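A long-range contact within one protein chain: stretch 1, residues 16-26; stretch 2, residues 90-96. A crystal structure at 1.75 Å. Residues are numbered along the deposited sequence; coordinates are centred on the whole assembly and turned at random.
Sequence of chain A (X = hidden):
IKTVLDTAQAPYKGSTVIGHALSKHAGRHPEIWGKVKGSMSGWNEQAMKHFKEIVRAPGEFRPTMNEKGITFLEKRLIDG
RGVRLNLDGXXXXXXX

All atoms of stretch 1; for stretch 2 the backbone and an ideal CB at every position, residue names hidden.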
# COMPACT_ATOMS: atom_id res chain seq x y z
N THR A 16 -10.43 5.99 0.02
CA THR A 16 -10.49 4.54 -0.12
C THR A 16 -9.52 3.92 0.88
O THR A 16 -8.71 4.63 1.47
CB THR A 16 -10.09 4.08 -1.53
OG1 THR A 16 -8.76 4.54 -1.84
CG2 THR A 16 -11.07 4.64 -2.56
N VAL A 17 -9.62 2.61 1.09
CA VAL A 17 -8.68 1.92 1.99
C VAL A 17 -7.24 2.23 1.55
O VAL A 17 -6.41 2.63 2.37
CB VAL A 17 -8.92 0.40 2.02
CG1 VAL A 17 -7.84 -0.31 2.81
CG2 VAL A 17 -10.31 0.09 2.58
N ILE A 18 -6.96 2.11 0.26
CA ILE A 18 -5.59 2.35 -0.22
C ILE A 18 -5.20 3.83 -0.19
O ILE A 18 -4.03 4.15 0.05
CB ILE A 18 -5.34 1.68 -1.59
CG1 ILE A 18 -3.83 1.51 -1.83
CG2 ILE A 18 -6.08 2.44 -2.71
CD1 ILE A 18 -3.49 0.63 -3.00
N GLY A 19 -6.16 4.73 -0.40
CA GLY A 19 -5.88 6.17 -0.34
C GLY A 19 -5.48 6.55 1.08
O GLY A 19 -4.49 7.26 1.29
N HIS A 20 -6.23 6.06 2.07
CA HIS A 20 -5.87 6.33 3.48
C HIS A 20 -4.49 5.74 3.82
O HIS A 20 -3.69 6.33 4.58
CB HIS A 20 -6.94 5.78 4.44
CG HIS A 20 -8.20 6.60 4.48
ND1 HIS A 20 -8.27 7.81 5.12
CD2 HIS A 20 -9.45 6.33 4.03
CE1 HIS A 20 -9.51 8.28 5.03
NE2 HIS A 20 -10.24 7.40 4.38
N ALA A 21 -4.21 4.55 3.30
CA ALA A 21 -2.92 3.92 3.56
C ALA A 21 -1.78 4.78 3.04
O ALA A 21 -0.76 4.97 3.73
CB ALA A 21 -2.87 2.53 2.94
N LEU A 22 -1.93 5.31 1.83
CA LEU A 22 -0.86 6.18 1.28
C LEU A 22 -0.75 7.43 2.15
O LEU A 22 0.36 7.85 2.50
CB LEU A 22 -1.12 6.60 -0.18
CG LEU A 22 -0.08 7.55 -0.79
CD1 LEU A 22 1.33 6.98 -0.73
CD2 LEU A 22 -0.47 7.95 -2.22
N SER A 23 -1.90 8.00 2.50
CA SER A 23 -1.93 9.21 3.33
C SER A 23 -1.10 9.10 4.61
O SER A 23 -0.33 10.00 4.93
CB SER A 23 -3.35 9.59 3.71
OG SER A 23 -3.34 10.71 4.55
N LYS A 24 -1.25 7.99 5.33
CA LYS A 24 -0.51 7.79 6.58
C LYS A 24 0.97 7.53 6.31
O LYS A 24 1.84 8.07 7.00
CB LYS A 24 -1.09 6.60 7.32
CG LYS A 24 -2.54 6.81 7.73
CD LYS A 24 -3.19 5.50 8.13
CE LYS A 24 -4.69 5.68 8.27
NZ LYS A 24 -5.36 4.37 8.54
N HIS A 25 1.25 6.74 5.28
CA HIS A 25 2.64 6.41 4.94
C HIS A 25 3.43 7.59 4.37
O HIS A 25 4.56 7.85 4.79
CB HIS A 25 2.71 5.13 4.12
CG HIS A 25 2.46 3.91 4.95
ND1 HIS A 25 3.47 3.25 5.60
CD2 HIS A 25 1.30 3.32 5.34
CE1 HIS A 25 2.95 2.27 6.33
NE2 HIS A 25 1.64 2.31 6.19
N ALA A 26 2.84 8.32 3.43
CA ALA A 26 3.48 9.53 2.90
C ALA A 26 3.60 10.59 4.02
O ALA A 26 4.52 11.40 4.01
CB ALA A 26 2.70 10.09 1.73
N UNK A 90 -6.25 -10.00 -1.16
CA UNK A 90 -6.82 -8.67 -0.96
C UNK A 90 -5.78 -7.74 -0.35
O UNK A 90 -4.91 -8.16 0.40
CB UNK A 90 -8.06 -8.74 -0.07
N UNK A 91 -5.92 -6.45 -0.67
CA UNK A 91 -5.02 -5.44 -0.15
C UNK A 91 -5.13 -5.30 1.37
O UNK A 91 -6.23 -5.20 1.90
CB UNK A 91 -5.30 -4.10 -0.82
N UNK A 92 -3.99 -5.31 2.07
CA UNK A 92 -3.97 -5.11 3.53
C UNK A 92 -3.43 -3.70 3.81
O UNK A 92 -4.03 -2.92 4.57
CB UNK A 92 -3.12 -6.17 4.23
N UNK A 93 -2.28 -3.38 3.23
CA UNK A 93 -1.71 -2.07 3.45
C UNK A 93 -0.38 -1.87 2.77
O UNK A 93 0.16 -2.78 2.13
CB UNK A 93 -1.55 -1.82 4.95
N UNK A 94 0.12 -0.65 2.87
CA UNK A 94 1.47 -0.36 2.41
C UNK A 94 2.39 -0.65 3.58
O UNK A 94 1.98 -0.62 4.73
CB UNK A 94 1.61 1.08 1.92
N UNK A 95 3.65 -0.95 3.30
CA UNK A 95 4.62 -1.23 4.34
C UNK A 95 5.94 -0.57 3.95
O UNK A 95 6.23 -0.36 2.77
CB UNK A 95 4.79 -2.74 4.55
N UNK A 96 6.70 -0.21 4.97
CA UNK A 96 8.01 0.45 4.79
C UNK A 96 8.84 0.16 6.02
O UNK A 96 8.45 -0.73 6.82
OXT UNK A 96 9.89 0.77 6.26
CB UNK A 96 7.87 1.96 4.57

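Helix 17-26 and the strand through 91-95 run nearly parallel, with an angle of 18° between their N-to-C directions and a closest axial approach of 7.8 Å. Val17, Ala21 and His25 recur every four residues and point their CA-to-CB bonds toward the strand, with Ile18 and Leu22 sideways beside them.

Position 90 has no atom of stretch 1 within 5.5 Å of its ideal CB, so stretch 1 sets no preference and almost any residue would serve. It is Thr90, which makes no contact here.

At 91 the phi/psi of -65/131 is compatible with an extended chain, and CA-to-CB points toward the helix. The ideal CB again has nothing of stretch 1 within 5.5 Å, so a small side chain would fall short. A long apolar one, such as Leu, Met or Phe, could span the gap to Val17, Ile18 and Ala21. Phe91 does so with chi1 t. Ile18 CG1 lies over one face of its ring, 4.0 Å from the Phe91 ring centroid and 26° off the normal, a CH-pi contact; the closest pair is Ile18 CG1 to Phe91 CZ at 3.6 Å. Ala21 CB and Val17 CG1 sit at the ring edge, the latter 4.1 Å from Phe91 CD2.

Position 92 points away, which leaves a polar or charged residue free to extend; the residue is Lys92, and it makes no contact with the helix.

Position 93 is where the backbones come nearest in register, its CA lying 6.1 Å from Ala21 CA. An ideal CB would be directed sideways, 5.0 Å from Ala21 CB, so the helix alone would tolerate a small side chain. The phi/psi of 178/175, however, is a fully stretched conformation most readily adopted by glycine, and Gly93 is found.

At 94 the bond points toward the helix, and the ideal CB lies 4.1 Å from His25 CD2 and 4.8 Å from Ala21 CB. Ile18, Ala21 and Leu22 offer an apolar surface suited to Leu, Ile, Met or an aromatic. Phe94, chi1 m, has the most area covered by stretch 1 of any residue in stretch 2. Phe94 CZ approaches Ile18 CG1 at 3.6 Å, Phe94 CD2 meets Ala21 CB at 3.7 Å, and Phe94 CE2 lies 3.9 Å from Leu22 CB. Phe94 CB also makes a CH-pi contact over one face of the His25 ring, 4.2 Å from the His25 ring centroid and 19° off the normal.

Position 95 points away, so stretch 1 hardly constrains its side chain. Ile95 approaches mainly through backbone, its CA 4.4 Å from His25 CE1.

At 96 CA-to-CB turns toward the helix again, with the ideal CB 4.7 Å from His25 ND1. A short acceptor, Asp or Asn, would suit that nitrogen; Ser or Glu is conceivable. Asp96 accepts a hydrogen bond at OD2 from His25 ND1, 2.9 Å long with an N-H...acceptor angle of 165°. OD2 lies near the imidazole plane, as a nearly linear bond from a ring nitrogen requires.

Stretch 2 (90-96) TFKGFID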
# COMPACT_ATOMS: atom_id res chain seq x y z
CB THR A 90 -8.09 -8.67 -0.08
OG1 THR A 90 -7.82 -9.23 1.21
CG2 THR A 90 -9.24 -9.42 -0.77
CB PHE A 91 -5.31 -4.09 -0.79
CG PHE A 91 -4.42 -3.00 -0.31
CD1 PHE A 91 -3.15 -2.85 -0.83
CD2 PHE A 91 -4.86 -2.11 0.68
CE1 PHE A 91 -2.33 -1.85 -0.38
CE2 PHE A 91 -4.04 -1.11 1.13
CZ PHE A 91 -2.77 -0.97 0.59
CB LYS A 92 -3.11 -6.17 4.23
CG LYS A 92 -2.84 -5.91 5.71
CD LYS A 92 -4.10 -5.92 6.51
CE LYS A 92 -3.81 -5.89 8.01
NZ LYS A 92 -5.10 -6.06 8.72
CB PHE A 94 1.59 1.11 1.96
CG PHE A 94 0.89 1.42 0.66
CD1 PHE A 94 1.27 0.78 -0.51
CD2 PHE A 94 -0.06 2.41 0.59
CE1 PHE A 94 0.65 1.07 -1.72
CE2 PHE A 94 -0.68 2.71 -0.61
CZ PHE A 94 -0.31 2.05 -1.77
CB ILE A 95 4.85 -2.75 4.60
CG1 ILE A 95 5.16 -3.49 3.28
CG2 ILE A 95 3.63 -3.37 5.30
CD1 ILE A 95 5.41 -4.99 3.42
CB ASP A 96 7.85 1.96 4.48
CG ASP A 96 6.88 2.69 5.44
OD1 ASP A 96 6.79 2.31 6.63
OD2 ASP A 96 6.23 3.67 4.99
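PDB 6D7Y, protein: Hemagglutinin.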